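Local coordinates for putative immunoglobulin-blocking virulence protein (Mycoplasma mycoides subsp. capri, PDB 7ADK), which probably blocks host immunoglobulins during infection and is assembled here with a partner lipoprotein chain, at residues K215-S220 with I227-E232; N244-Y249 with T279-Y284; K500-Y505 with L520-T525. All coordinates share one frame; numbering follows the deposited sequence.

Contact 1 (K215-S220 with I227-E232)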
ATOM      1  N   LYS A 215       6.047 -18.428 -44.903  1.00 85.03           N
ATOM      2  CA  LYS A 215       6.091 -19.307 -46.083  1.00 85.03           C
ATOM      3  C   LYS A 215       4.822 -19.209 -46.939  1.00 85.03           C
ATOM      4  O   LYS A 215       4.912 -19.230 -48.163  1.00 85.03           O
ATOM      5  CB  LYS A 215       6.499 -20.741 -45.699  1.00 85.03           C
ATOM      6  CG  LYS A 215       5.354 -21.685 -45.322  1.00 85.03           C
ATOM      7  CD  LYS A 215       5.833 -23.031 -44.763  1.00 85.03           C
ATOM      8  CE  LYS A 215       6.637 -23.828 -45.792  1.00 85.03           C
ATOM      9  NZ  LYS A 215       6.995 -25.183 -45.322  1.00 85.03           N
ATOM     10  N   GLU A 216       3.651 -19.028 -46.327  1.00 91.96           N
ATOM     11  CA  GLU A 216       2.378 -18.861 -47.038  1.00 91.96           C
ATOM     12  C   GLU A 216       2.309 -17.569 -47.867  1.00 91.96           C
ATOM     13  O   GLU A 216       1.673 -17.555 -48.916  1.00 91.96           O
ATOM     14  CB  GLU A 216       1.218 -18.965 -46.039  1.00 91.96           C
ATOM     15  CG  GLU A 216      -0.188 -18.984 -46.663  1.00 91.96           C
ATOM     16  CD  GLU A 216      -0.856 -17.618 -46.908  1.00 91.96           C
ATOM     17  OE1 GLU A 216      -0.390 -16.577 -46.412  1.00 91.96           O
ATOM     18  OE2 GLU A 216      -1.901 -17.588 -47.582  1.00 91.96           O
ATOM     19  N   GLU A 217       3.014 -16.509 -47.470  1.00 92.50           N
ATOM     20  CA  GLU A 217       3.079 -15.261 -48.230  1.00 92.50           C
ATOM     21  C   GLU A 217       4.045 -15.365 -49.424  1.00 92.50           C
ATOM     22  O   GLU A 217       3.707 -14.928 -50.520  1.00 92.50           O
ATOM     23  CB  GLU A 217       3.421 -14.096 -47.288  1.00 92.50           C
ATOM     24  CG  GLU A 217       3.296 -12.700 -47.904  1.00 92.50           C
ATOM     25  CD  GLU A 217       1.861 -12.176 -48.039  1.00 92.50           C
ATOM     26  OE1 GLU A 217       0.906 -12.972 -48.134  1.00 92.50           O
ATOM     27  OE2 GLU A 217       1.672 -10.940 -48.054  1.00 92.50           O
ATOM     28  N   PHE A 218       5.200 -16.021 -49.262  1.00 91.20           N
ATOM     29  CA  PHE A 218       6.095 -16.356 -50.380  1.00 91.20           C
ATOM     30  C   PHE A 218       5.425 -17.281 -51.406  1.00 91.20           C
ATOM     31  O   PHE A 218       5.681 -17.161 -52.602  1.00 91.20           O
ATOM     32  CB  PHE A 218       7.368 -17.020 -49.856  1.00 91.20           C
ATOM     33  CG  PHE A 218       8.458 -16.072 -49.415  1.00 91.20           C
ATOM     34  CD1 PHE A 218       8.325 -15.329 -48.233  1.00 91.20           C
ATOM     35  CD2 PHE A 218       9.628 -15.952 -50.177  1.00 91.20           C
ATOM     36  CE1 PHE A 218       9.367 -14.501 -47.795  1.00 91.20           C
ATOM     37  CE2 PHE A 218      10.667 -15.119 -49.746  1.00 91.20           C
ATOM     38  CZ  PHE A 218      10.542 -14.405 -48.547  1.00 91.20           C
ATOM     39  N   ASN A 219       4.542 -18.176 -50.961  1.00 93.12           N
ATOM     40  CA  ASN A 219       3.699 -19.006 -51.832  1.00 93.12           C
ATOM     41  C   ASN A 219       2.568 -18.229 -52.552  1.00 93.12           C
ATOM     42  O   ASN A 219       1.906 -18.795 -53.419  1.00 93.12           O
ATOM     43  CB  ASN A 219       3.162 -20.222 -51.050  1.00 93.12           C
ATOM     44  CG  ASN A 219       4.186 -21.297 -50.736  1.00 93.12           C
ATOM     45  OD1 ASN A 219       5.352 -21.223 -51.070  1.00 93.12           O
ATOM     46  ND2 ASN A 219       3.783 -22.365 -50.127  1.00 93.12           N
ATOM     47  N   SER A 220       2.335 -16.948 -52.259  1.00 96.07           N
ATOM     48  CA  SER A 220       1.418 -16.101 -53.030  1.00 96.07           C
ATOM     49  C   SER A 220       2.046 -15.616 -54.350  1.00 96.07           C
ATOM     50  O   SER A 220       3.268 -15.600 -54.519  1.00 96.07           O
ATOM     51  CB  SER A 220       0.885 -14.949 -52.174  1.00 96.07           C
ATOM     52  OG  SER A 220       1.826 -13.911 -52.038  1.00 96.07           O
ATOM     53  N   ILE A 227       7.567  -8.667 -49.178  1.00 94.86           N
ATOM     54  CA  ILE A 227       8.393  -8.558 -47.963  1.00 94.86           C
ATOM     55  C   ILE A 227       7.910  -7.409 -47.057  1.00 94.86           C
ATOM     56  O   ILE A 227       7.921  -7.558 -45.832  1.00 94.86           O
ATOM     57  CB  ILE A 227       9.872  -8.388 -48.393  1.00 94.86           C
ATOM     58  CG1 ILE A 227      10.515  -9.722 -48.814  1.00 94.86           C
ATOM     59  CG2 ILE A 227      10.754  -7.706 -47.351  1.00 94.86           C
ATOM     60  CD1 ILE A 227      10.876 -10.685 -47.683  1.00 94.86           C
ATOM     61  N   LEU A 228       7.405  -6.313 -47.634  1.00 93.92           N
ATOM     62  CA  LEU A 228       6.816  -5.203 -46.884  1.00 93.92           C
ATOM     63  C   LEU A 228       5.614  -5.619 -46.007  1.00 93.92           C
ATOM     64  O   LEU A 228       5.490  -5.154 -44.875  1.00 93.92           O
ATOM     65  CB  LEU A 228       6.452  -4.109 -47.900  1.00 93.92           C
ATOM     66  CG  LEU A 228       5.911  -2.799 -47.304  1.00 93.92           C
ATOM     67  CD1 LEU A 228       6.333  -1.627 -48.174  1.00 93.92           C
ATOM     68  CD2 LEU A 228       4.384  -2.772 -47.241  1.00 93.92           C
ATOM     69  N   SER A 229       4.750  -6.520 -46.487  1.00 91.59           N
ATOM     70  CA  SER A 229       3.602  -7.047 -45.736  1.00 91.59           C
ATOM     71  C   SER A 229       4.004  -8.044 -44.642  1.00 91.59           C
ATOM     72  O   SER A 229       3.406  -8.037 -43.572  1.00 91.59           O
ATOM     73  CB  SER A 229       2.581  -7.673 -46.685  1.00 91.59           C
ATOM     74  OG  SER A 229       2.095  -6.723 -47.614  1.00 91.59           O
ATOM     75  N   SER A 230       5.073  -8.834 -44.821  1.00 87.33           N
ATOM     76  CA  SER A 230       5.645  -9.653 -43.735  1.00 87.33           C
ATOM     77  C   SER A 230       6.202  -8.789 -42.597  1.00 87.33           C
ATOM     78  O   SER A 230       5.922  -9.095 -41.444  1.00 87.33           O
ATOM     79  CB  SER A 230       6.715 -10.615 -44.242  1.00 87.33           C
ATOM     80  OG  SER A 230       6.193 -11.734 -44.838  1.00 87.33           O
ATOM     81  N   LEU A 231       6.883  -7.673 -42.890  1.00 89.99           N
ATOM     82  CA  LEU A 231       7.314  -6.703 -41.869  1.00 89.99           C
ATOM     83  C   LEU A 231       6.124  -6.027 -41.161  1.00 89.99           C
ATOM     84  O   LEU A 231       6.124  -5.834 -39.951  1.00 89.99           O
ATOM     85  CB  LEU A 231       8.229  -5.652 -42.517  1.00 89.99           C
ATOM     86  CG  LEU A 231       8.849  -4.660 -41.514  1.00 89.99           C
ATOM     87  CD1 LEU A 231      10.043  -5.268 -40.797  1.00 89.99           C
ATOM     88  CD2 LEU A 231       9.290  -3.373 -42.193  1.00 89.99           C
ATOM     89  N   GLU A 232       5.050  -5.723 -41.882  1.00 91.44           N
ATOM     90  CA  GLU A 232       3.823  -5.217 -41.258  1.00 91.44           C
ATOM     91  C   GLU A 232       3.202  -6.246 -40.281  1.00 91.44           C
ATOM     92  O   GLU A 232       2.709  -5.895 -39.210  1.00 91.44           O
ATOM     93  CB  GLU A 232       2.890  -4.783 -42.398  1.00 91.44           C
ATOM     94  CG  GLU A 232       1.651  -4.010 -41.992  1.00 91.44           C
ATOM     95  CD  GLU A 232       1.033  -3.187 -43.123  1.00 91.44           C
ATOM     96  OE1 GLU A 232       1.011  -3.634 -44.284  1.00 91.44           O
ATOM     97  OE2 GLU A 232       0.526  -2.081 -42.855  1.00 91.44           O
TER

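Contact 2 (N244-Y249 with T279-Y284)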
ATOM      1  N   ASN A 244      11.084 -13.313 -30.862  1.00 79.90           N
ATOM      2  CA  ASN A 244      11.045 -14.432 -29.923  1.00 79.90           C
ATOM      3  C   ASN A 244      11.355 -15.731 -30.684  1.00 79.90           C
ATOM      4  O   ASN A 244      12.240 -16.490 -30.304  1.00 79.90           O
ATOM      5  CB  ASN A 244       9.670 -14.429 -29.234  1.00 79.90           C
ATOM      6  CG  ASN A 244       9.496 -15.438 -28.114  1.00 79.90           C
ATOM      7  OD1 ASN A 244      10.221 -16.407 -27.978  1.00 79.90           O
ATOM      8  ND2 ASN A 244       8.524 -15.238 -27.271  1.00 79.90           N
ATOM      9  N   THR A 245      10.710 -15.928 -31.838  1.00 77.07           N
ATOM     10  CA  THR A 245      11.112 -16.911 -32.861  1.00 77.07           C
ATOM     11  C   THR A 245      12.341 -16.483 -33.665  1.00 77.07           C
ATOM     12  O   THR A 245      13.149 -17.330 -34.007  1.00 77.07           O
ATOM     13  CB  THR A 245       9.987 -17.199 -33.856  1.00 77.07           C
ATOM     14  OG1 THR A 245       9.504 -15.997 -34.392  1.00 77.07           O
ATOM     15  CG2 THR A 245       8.827 -17.949 -33.235  1.00 77.07           C
ATOM     16  N   LEU A 246      12.549 -15.190 -33.945  1.00 77.22           N
ATOM     17  CA  LEU A 246      13.717 -14.673 -34.683  1.00 77.22           C
ATOM     18  C   LEU A 246      15.042 -15.149 -34.078  1.00 77.22           C
ATOM     19  O   LEU A 246      15.912 -15.606 -34.815  1.00 77.22           O
ATOM     20  CB  LEU A 246      13.648 -13.133 -34.753  1.00 77.22           C
ATOM     21  CG  LEU A 246      14.882 -12.407 -35.330  1.00 77.22           C
ATOM     22  CD1 LEU A 246      15.213 -12.804 -36.760  1.00 77.22           C
ATOM     23  CD2 LEU A 246      14.681 -10.912 -35.301  1.00 77.22           C
ATOM     24  N   GLU A 247      15.161 -15.122 -32.756  1.00 78.21           N
ATOM     25  CA  GLU A 247      16.349 -15.525 -32.012  1.00 78.21           C
ATOM     26  C   GLU A 247      16.803 -16.955 -32.336  1.00 78.21           C
ATOM     27  O   GLU A 247      18.003 -17.233 -32.335  1.00 78.21           O
ATOM     28  CB  GLU A 247      16.078 -15.398 -30.507  1.00 78.21           C
ATOM     29  CG  GLU A 247      16.223 -13.990 -29.907  1.00 78.21           C
ATOM     30  CD  GLU A 247      15.278 -12.893 -30.425  1.00 78.21           C
ATOM     31  OE1 GLU A 247      14.234 -13.198 -31.031  1.00 78.21           O
ATOM     32  OE2 GLU A 247      15.589 -11.703 -30.216  1.00 78.21           O
ATOM     33  N   ARG A 248      15.877 -17.859 -32.669  1.00 70.05           N
ATOM     34  CA  ARG A 248      16.163 -19.271 -32.943  1.00 70.05           C
ATOM     35  C   ARG A 248      16.967 -19.502 -34.221  1.00 70.05           C
ATOM     36  O   ARG A 248      17.606 -20.534 -34.374  1.00 70.05           O
ATOM     37  CB  ARG A 248      14.851 -20.042 -33.035  1.00 70.05           C
ATOM     38  CG  ARG A 248      13.970 -19.922 -31.788  1.00 70.05           C
ATOM     39  CD  ARG A 248      12.678 -20.705 -31.972  1.00 70.05           C
ATOM     40  NE  ARG A 248      12.948 -22.135 -32.108  1.00 70.05           N
ATOM     41  CZ  ARG A 248      12.074 -23.087 -32.312  1.00 70.05           C
ATOM     42  NH1 ARG A 248      10.822 -22.860 -32.508  1.00 70.05           N
ATOM     43  NH2 ARG A 248      12.477 -24.305 -32.288  1.00 70.05           N
ATOM     44  N   TYR A 249      16.944 -18.536 -35.128  1.00 74.23           N
ATOM     45  CA  TYR A 249      17.752 -18.498 -36.347  1.00 74.23           C
ATOM     46  C   TYR A 249      18.919 -17.508 -36.253  1.00 74.23           C
ATOM     47  O   TYR A 249      19.933 -17.714 -36.905  1.00 74.23           O
ATOM     48  CB  TYR A 249      16.853 -18.148 -37.538  1.00 74.23           C
ATOM     49  CG  TYR A 249      15.513 -18.853 -37.575  1.00 74.23           C
ATOM     50  CD1 TYR A 249      15.376 -20.117 -38.175  1.00 74.23           C
ATOM     51  CD2 TYR A 249      14.403 -18.239 -36.972  1.00 74.23           C
ATOM     52  CE1 TYR A 249      14.134 -20.778 -38.137  1.00 74.23           C
ATOM     53  CE2 TYR A 249      13.162 -18.891 -36.941  1.00 74.23           C
ATOM     54  CZ  TYR A 249      13.031 -20.171 -37.505  1.00 74.23           C
ATOM     55  OH  TYR A 249      11.839 -20.803 -37.440  1.00 74.23           O
ATOM     56  N   THR A 279      15.402  -2.317 -44.900  1.00 97.57           N
ATOM     57  CA  THR A 279      15.434  -2.427 -43.432  1.00 97.57           C
ATOM     58  C   THR A 279      16.124  -3.735 -43.068  1.00 97.57           C
ATOM     59  O   THR A 279      15.956  -4.705 -43.801  1.00 97.57           O
ATOM     60  CB  THR A 279      14.005  -2.450 -42.851  1.00 97.57           C
ATOM     61  OG1 THR A 279      13.176  -1.425 -43.347  1.00 97.57           O
ATOM     62  CG2 THR A 279      13.938  -2.335 -41.338  1.00 97.57           C
ATOM     63  N   LYS A 280      16.811  -3.836 -41.922  1.00 96.00           N
ATOM     64  CA  LYS A 280      17.461  -5.094 -41.514  1.00 96.00           C
ATOM     65  C   LYS A 280      16.485  -6.251 -41.393  1.00 96.00           C
ATOM     66  O   LYS A 280      16.716  -7.286 -41.994  1.00 96.00           O
ATOM     67  CB  LYS A 280      18.278  -4.902 -40.229  1.00 96.00           C
ATOM     68  CG  LYS A 280      19.534  -4.039 -40.396  1.00 96.00           C
ATOM     69  CD  LYS A 280      20.565  -4.600 -41.393  1.00 96.00           C
ATOM     70  CE  LYS A 280      20.376  -4.098 -42.828  1.00 96.00           C
ATOM     71  NZ  LYS A 280      21.363  -4.662 -43.748  1.00 96.00           N
ATOM     72  N   ASN A 281      15.342  -6.068 -40.723  1.00 95.04           N
ATOM     73  CA  ASN A 281      14.296  -7.100 -40.598  1.00 95.04           C
ATOM     74  C   ASN A 281      13.761  -7.583 -41.957  1.00 95.04           C
ATOM     75  O   ASN A 281      13.647  -8.786 -42.145  1.00 95.04           O
ATOM     76  CB  ASN A 281      13.149  -6.618 -39.684  1.00 95.04           C
ATOM     77  CG  ASN A 281      13.468  -6.659 -38.194  1.00 95.04           C
ATOM     78  OD1 ASN A 281      14.248  -7.461 -37.712  1.00 95.04           O
ATOM     79  ND2 ASN A 281      12.871  -5.800 -37.407  1.00 95.04           N
ATOM     80  N   GLN A 282      13.485  -6.688 -42.913  1.00 94.46           N
ATOM     81  CA  GLN A 282      13.068  -7.055 -44.279  1.00 94.46           C
ATOM     82  C   GLN A 282      14.101  -7.944 -44.988  1.00 94.46           C
ATOM     83  O   GLN A 282      13.719  -8.897 -45.653  1.00 94.46           O
ATOM     84  CB  GLN A 282      12.814  -5.796 -45.127  1.00 94.46           C
ATOM     85  CG  GLN A 282      11.591  -5.023 -44.638  1.00 94.46           C
ATOM     86  CD  GLN A 282      11.158  -3.908 -45.588  1.00 94.46           C
ATOM     87  OE1 GLN A 282      10.650  -4.146 -46.670  1.00 94.46           O
ATOM     88  NE2 GLN A 282      11.300  -2.651 -45.238  1.00 94.46           N
ATOM     89  N   GLU A 283      15.393  -7.675 -44.807  1.00 94.84           N
ATOM     90  CA  GLU A 283      16.465  -8.611 -45.151  1.00 94.84           C
ATOM     91  C   GLU A 283      16.333  -9.954 -44.429  1.00 94.84           C
ATOM     92  O   GLU A 283      16.146 -10.978 -45.078  1.00 94.84           O
ATOM     93  CB  GLU A 283      17.835  -7.926 -44.963  1.00 94.84           C
ATOM     94  CG  GLU A 283      19.108  -8.787 -44.880  1.00 94.84           C
ATOM     95  CD  GLU A 283      19.453  -9.718 -46.047  1.00 94.84           C
ATOM     96  OE1 GLU A 283      18.611 -10.012 -46.919  1.00 94.84           O
ATOM     97  OE2 GLU A 283      20.613 -10.186 -46.063  1.00 94.84           O
ATOM     98  N   TYR A 284      16.434 -10.028 -43.104  1.00 89.68           N
ATOM     99  CA  TYR A 284      16.764 -11.329 -42.515  1.00 89.68           C
ATOM    100  C   TYR A 284      15.514 -12.221 -42.326  1.00 89.68           C
ATOM    101  O   TYR A 284      15.634 -13.439 -42.265  1.00 89.68           O
ATOM    102  CB  TYR A 284      17.880 -11.128 -41.468  1.00 89.68           C
ATOM    103  CG  TYR A 284      17.663 -10.724 -40.022  1.00 89.68           C
ATOM    104  CD1 TYR A 284      17.212  -9.435 -39.716  1.00 89.68           C
ATOM    105  CD2 TYR A 284      18.543 -11.301 -39.088  1.00 89.68           C
ATOM    106  CE1 TYR A 284      17.419  -8.829 -38.465  1.00 89.68           C
ATOM    107  CE2 TYR A 284      18.814 -10.701 -37.850  1.00 89.68           C
ATOM    108  CZ  TYR A 284      18.224  -9.471 -37.514  1.00 89.68           C
ATOM    109  OH  TYR A 284      18.475  -8.892 -36.318  1.00 89.68           O
TER

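Contact 3 (K500-Y505 with L520-T525)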
ATOM      1  N   LYS A 500      -6.287 -37.704   3.648  1.00 71.16           N
ATOM      2  CA  LYS A 500      -5.486 -37.271   2.510  1.00 71.16           C
ATOM      3  C   LYS A 500      -5.929 -35.953   1.865  1.00 71.16           C
ATOM      4  O   LYS A 500      -5.716 -35.757   0.670  1.00 71.16           O
ATOM      5  CB  LYS A 500      -5.307 -38.432   1.532  1.00 71.16           C
ATOM      6  N   GLU A 501      -6.513 -35.028   2.638  1.00 68.16           N
ATOM      7  CA  GLU A 501      -6.827 -33.696   2.125  1.00 68.16           C
ATOM      8  C   GLU A 501      -6.929 -32.618   3.202  1.00 68.16           C
ATOM      9  O   GLU A 501      -7.833 -32.604   4.039  1.00 68.16           O
ATOM     10  CB  GLU A 501      -8.097 -33.734   1.279  1.00 68.16           C
ATOM     11  CG  GLU A 501      -8.506 -32.378   0.687  1.00 68.16           C
ATOM     12  CD  GLU A 501      -7.669 -31.839  -0.475  1.00 68.16           C
ATOM     13  OE1 GLU A 501      -7.861 -30.664  -0.851  1.00 68.16           O
ATOM     14  OE2 GLU A 501      -6.829 -32.573  -1.020  1.00 68.16           O
ATOM     15  N   LEU A 502      -6.042 -31.642   3.101  1.00 59.87           N
ATOM     16  CA  LEU A 502      -6.224 -30.294   3.610  1.00 59.87           C
ATOM     17  C   LEU A 502      -5.859 -29.333   2.486  1.00 59.87           C
ATOM     18  O   LEU A 502      -4.759 -29.408   1.952  1.00 59.87           O
ATOM     19  CB  LEU A 502      -5.334 -30.115   4.842  1.00 59.87           C
ATOM     20  CG  LEU A 502      -5.340 -28.714   5.454  1.00 59.87           C
ATOM     21  CD1 LEU A 502      -6.664 -28.374   6.098  1.00 59.87           C
ATOM     22  CD2 LEU A 502      -4.275 -28.674   6.519  1.00 59.87           C
ATOM     23  N   SER A 503      -6.743 -28.413   2.136  1.00 56.24           N
ATOM     24  CA  SER A 503      -6.461 -27.369   1.159  1.00 56.24           C
ATOM     25  C   SER A 503      -6.385 -26.008   1.831  1.00 56.24           C
ATOM     26  O   SER A 503      -7.366 -25.525   2.385  1.00 56.24           O
ATOM     27  CB  SER A 503      -7.515 -27.375   0.084  1.00 56.24           C
ATOM     28  OG  SER A 503      -7.131 -28.137  -1.014  1.00 56.24           O
ATOM     29  N   LEU A 504      -5.199 -25.407   1.787  1.00 50.59           N
ATOM     30  CA  LEU A 504      -4.930 -24.071   2.306  1.00 50.59           C
ATOM     31  C   LEU A 504      -4.882 -23.120   1.113  1.00 50.59           C
ATOM     32  O   LEU A 504      -3.905 -23.118   0.366  1.00 50.59           O
ATOM     33  CB  LEU A 504      -3.646 -24.077   3.161  1.00 50.59           C
ATOM     34  CG  LEU A 504      -3.616 -25.097   4.306  1.00 50.59           C
ATOM     35  CD1 LEU A 504      -2.390 -24.880   5.169  1.00 50.59           C
ATOM     36  CD2 LEU A 504      -4.831 -25.012   5.210  1.00 50.59           C
ATOM     37  N   TYR A 505      -5.952 -22.361   0.912  1.00 51.42           N
ATOM     38  CA  TYR A 505      -6.228 -21.571  -0.289  1.00 51.42           C
ATOM     39  C   TYR A 505      -6.410 -20.090   0.050  1.00 51.42           C
ATOM     40  O   TYR A 505      -6.854 -19.748   1.137  1.00 51.42           O
ATOM     41  CB  TYR A 505      -7.509 -22.078  -0.982  1.00 51.42           C
ATOM     42  CG  TYR A 505      -7.518 -23.429  -1.679  1.00 51.42           C
ATOM     43  CD1 TYR A 505      -6.501 -23.786  -2.584  1.00 51.42           C
ATOM     44  CD2 TYR A 505      -8.636 -24.268  -1.541  1.00 51.42           C
ATOM     45  CE1 TYR A 505      -6.600 -24.966  -3.345  1.00 51.42           C
ATOM     46  CE2 TYR A 505      -8.762 -25.422  -2.329  1.00 51.42           C
ATOM     47  CZ  TYR A 505      -7.744 -25.777  -3.235  1.00 51.42           C
ATOM     48  OH  TYR A 505      -7.901 -26.876  -4.011  1.00 51.42           O
ATOM     49  N   LEU A 520       3.086 -28.198  13.849  1.00 61.22           N
ATOM     50  CA  LEU A 520       2.335 -29.111  14.709  1.00 61.22           C
ATOM     51  C   LEU A 520       0.836 -29.174  14.372  1.00 61.22           C
ATOM     52  O   LEU A 520       0.203 -30.185  14.640  1.00 61.22           O
ATOM     53  CB  LEU A 520       2.546 -28.693  16.169  1.00 61.22           C
ATOM     54  CG  LEU A 520       4.015 -28.673  16.617  1.00 61.22           C
ATOM     55  CD1 LEU A 520       4.123 -27.971  17.955  1.00 61.22           C
ATOM     56  CD2 LEU A 520       4.564 -30.085  16.740  1.00 61.22           C
ATOM     57  N   ALA A 521       0.255 -28.151  13.736  1.00 61.56           N
ATOM     58  CA  ALA A 521      -1.154 -28.139  13.329  1.00 61.56           C
ATOM     59  C   ALA A 521      -1.513 -29.152  12.231  1.00 61.56           C
ATOM     60  O   ALA A 521      -2.692 -29.355  11.968  1.00 61.56           O
ATOM     61  CB  ALA A 521      -1.535 -26.726  12.889  1.00 61.56           C
ATOM     62  N   LEU A 522      -0.536 -29.805  11.606  1.00 59.09           N
ATOM     63  CA  LEU A 522      -0.750 -30.743  10.507  1.00 59.09           C
ATOM     64  C   LEU A 522      -0.458 -32.198  10.906  1.00 59.09           C
ATOM     65  O   LEU A 522      -0.372 -33.049  10.024  1.00 59.09           O
ATOM     66  CB  LEU A 522       0.110 -30.289   9.316  1.00 59.09           C
ATOM     67  CG  LEU A 522      -0.096 -28.832   8.862  1.00 59.09           C
ATOM     68  CD1 LEU A 522       0.929 -28.488   7.786  1.00 59.09           C
ATOM     69  CD2 LEU A 522      -1.492 -28.617   8.304  1.00 59.09           C
ATOM     70  N   ARG A 523      -0.278 -32.508  12.198  1.00 66.46           N
ATOM     71  CA  ARG A 523       0.335 -33.768  12.665  1.00 66.46           C
ATOM     72  C   ARG A 523      -0.341 -35.028  12.117  1.00 66.46           C
ATOM     73  O   ARG A 523       0.339 -35.955  11.697  1.00 66.46           O
ATOM     74  CB  ARG A 523       0.380 -33.774  14.206  1.00 66.46           C
ATOM     75  CG  ARG A 523       1.356 -34.829  14.727  1.00 66.46           C
ATOM     76  CD  ARG A 523       1.171 -35.159  16.212  1.00 66.46           C
ATOM     77  NE  ARG A 523       1.695 -34.136  17.122  1.00 66.46           N
ATOM     78  CZ  ARG A 523       2.948 -33.934  17.462  1.00 66.46           C
ATOM     79  NH1 ARG A 523       3.949 -34.504  16.872  1.00 66.46           N
ATOM     80  NH2 ARG A 523       3.214 -33.132  18.441  1.00 66.46           N
ATOM     81  N   ASN A 524      -1.667 -35.031  12.071  1.00 70.79           N
ATOM     82  CA  ASN A 524      -2.510 -36.131  11.583  1.00 70.79           C
ATOM     83  C   ASN A 524      -3.360 -35.725  10.356  1.00 70.79           C
ATOM     84  O   ASN A 524      -4.473 -36.200  10.128  1.00 70.79           O
ATOM     85  CB  ASN A 524      -3.244 -36.820  12.737  1.00 70.79           C
ATOM     86  CG  ASN A 524      -3.678 -35.847  13.794  1.00 70.79           C
ATOM     87  OD1 ASN A 524      -4.492 -34.974  13.546  1.00 70.79           O
ATOM     88  ND2 ASN A 524      -3.082 -35.896  14.952  1.00 70.79           N
ATOM     89  N   THR A 525      -2.774 -34.869   9.513  1.00 62.83           N
ATOM     90  CA  THR A 525      -3.195 -34.638   8.125  1.00 62.83           C
ATOM     91  C   THR A 525      -2.324 -35.464   7.194  1.00 62.83           C
ATOM     92  O   THR A 525      -1.108 -35.324   7.229  1.00 62.83           O
ATOM     93  CB  THR A 525      -3.084 -33.156   7.761  1.00 62.83           C
ATOM     94  OG1 THR A 525      -4.023 -32.426   8.505  1.00 62.83           O
ATOM     95  CG2 THR A 525      -3.365 -32.865   6.295  1.00 62.83           C
TER

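Contact 1 (K215-S220 with I227-E232)
Phe218 and Ile227 meet where two consecutive helices, 209-218 and 227-235, come together across the loop that joins them. This is the packed half of the helix-loop-helix pair. The Phe218 ring, with CG beside the backbone N (chi1 -85°), leans over to the second helix and brings CZ within 3.8 Å of Ile227 CD1. The two side chains cross obliquely. Ile227 is buried, and its side chain also touches Gln282 and Ile285 of helix 280-288, while Phe218 also rests on Ala289 and Asn290.

The other half is held by longer, non-bonded approaches, and Glu217 and Ser229 remain partly exposed to solvent. Glu217 extends toward the second helix and then bends at chi2 (77°), which puts its carboxylate beside Ser229: OE2 lies 3.7 Å from Ser229 CB, a van der Waals approach and not a polar bond. Its CG stands 4.3 Å from OG of Ser230, which is itself buried.

Where the first helix gives way to the loop, Glu217 O has two donors: Ser220 N at 3.0 Å, and Ser220 OG at 2.6 Å, the hydroxyl lying in the carbonyl plane at a C=O...O angle of 148°.

Contact 2 (N244-Y249 with T279-Y284)
The first turn of helix 280-288 faces the chain leading into helix 247-253, and Leu246 bridges the gap to Tyr284 and Asn281. Both methyls of the leucine are used. CD1 sits over one face of the Tyr284 ring, displaced toward the rim, with CE2 the nearest ring atom at 4.3 Å. CD2 turns to the side-chain amide of Asn281 and stops 4.2 Å from OD1, a plain van der Waals contact. With its CG anti to the backbone N (chi1 172°), Leu246 points toward helix 280-288.

Tyr284 answers with a chi1 of 85°, which swings its ring back along its own helix: Asn281 N lies in the ring plane at its edge while Leu246 covers a face. The pairing thus joins the lead-in to helix 247-253 with the start of helix 280-288 through one leucine, and Leu253 from the next turns of helix 247-253 touches both Leu246 and Tyr284. Thr279 occupies the N-cap position of helix 280-288, but its hydroxyl makes no capping bond; OG1 instead accepts from Gln282 NE2 at 2.9 Å, tilted 18° from the amide plane.

Beyond the contact, Lys280 NZ forms a salt bridge with Asp349 of the lipoprotein chain, so this short helix also meets the partner protein. Arg248 is tied down by Val203 O and Ala318 O, which its NH1 and NE reach.

Contact 3 (K500-Y505 with L520-T525)
Leu502 overlaps Leu522 at one end of its side chain and Thr525 at the other. Its CD2 methyl touches the CD2 methyl of Leu522 where the two leucine chains cross at about a right angle; the modelled separation is doubtfully short at this resolution. Nearer the backbone, Leu502 CB packs against Thr525 CG2 at 3.7 Å. The contact is therefore apolar throughout, and all three residues are buried.

The torsions explain which branches are offered. Leu502 holds CG anti to its backbone N (chi1 176°), carrying the isobutyl group out from the strand toward the loop. In Thr525, chi1 of -67° sends OG1 beside the backbone N, and the methyl is left to take the place facing the leucine.

Leu522 and Thr525 are the first and last residues of a type I beta turn, closed by Thr525 N to Leu522 O at 3.1 Å, which is how two residues three apart in sequence come to press on one leucine. Arg580 NH2 also donates to Leu522 O, giving that carbonyl a second partner.

On the strand, Ser503 OG donates to Glu501 OE1 at 2.6 Å, approaching the carboxylate oxygen nearly in line with its C-O bond. The same hydroxyl is engaged by Asn529 ND2, and Ser503 CB lies over one face of the Tyr505 ring.

Strand 502-506 belongs to the mixed sheet: it runs parallel to strand 473-481, through backbone bonds of Ser503 with Leu477 and Leu479, and antiparallel to 547-548, through Leu504 with Ile549. Leu502 is bonded by its backbone to Trp527 and Asn529, so the chain just after the turn lies along the strand, while Leu522 reaches Phe585, a few residues beyond helix 567-579.

The three contacts follow one another along the chain without interleaving. Contacts 1 and 2 are neighbours, with centres 14 Å apart. Helix 280-288 carries one side of contact 2 and is also packed on from helix 227-235: Ile227 and Leu231 rest on Gln282, with Leu231 also on Asn281, the residue Leu246 touches in contact 2. Together they join helices 209-218, 227-235, 247-253 and 280-288 into one helical region, which meets the lipoprotein chain through Lys280. Contact 3 lies in the mixed sheet, 57 Å from contact 1 and 52 Å from contact 2 between centres. The helical region and that sheet therefore lie far apart, on opposite sides of the chain's centre.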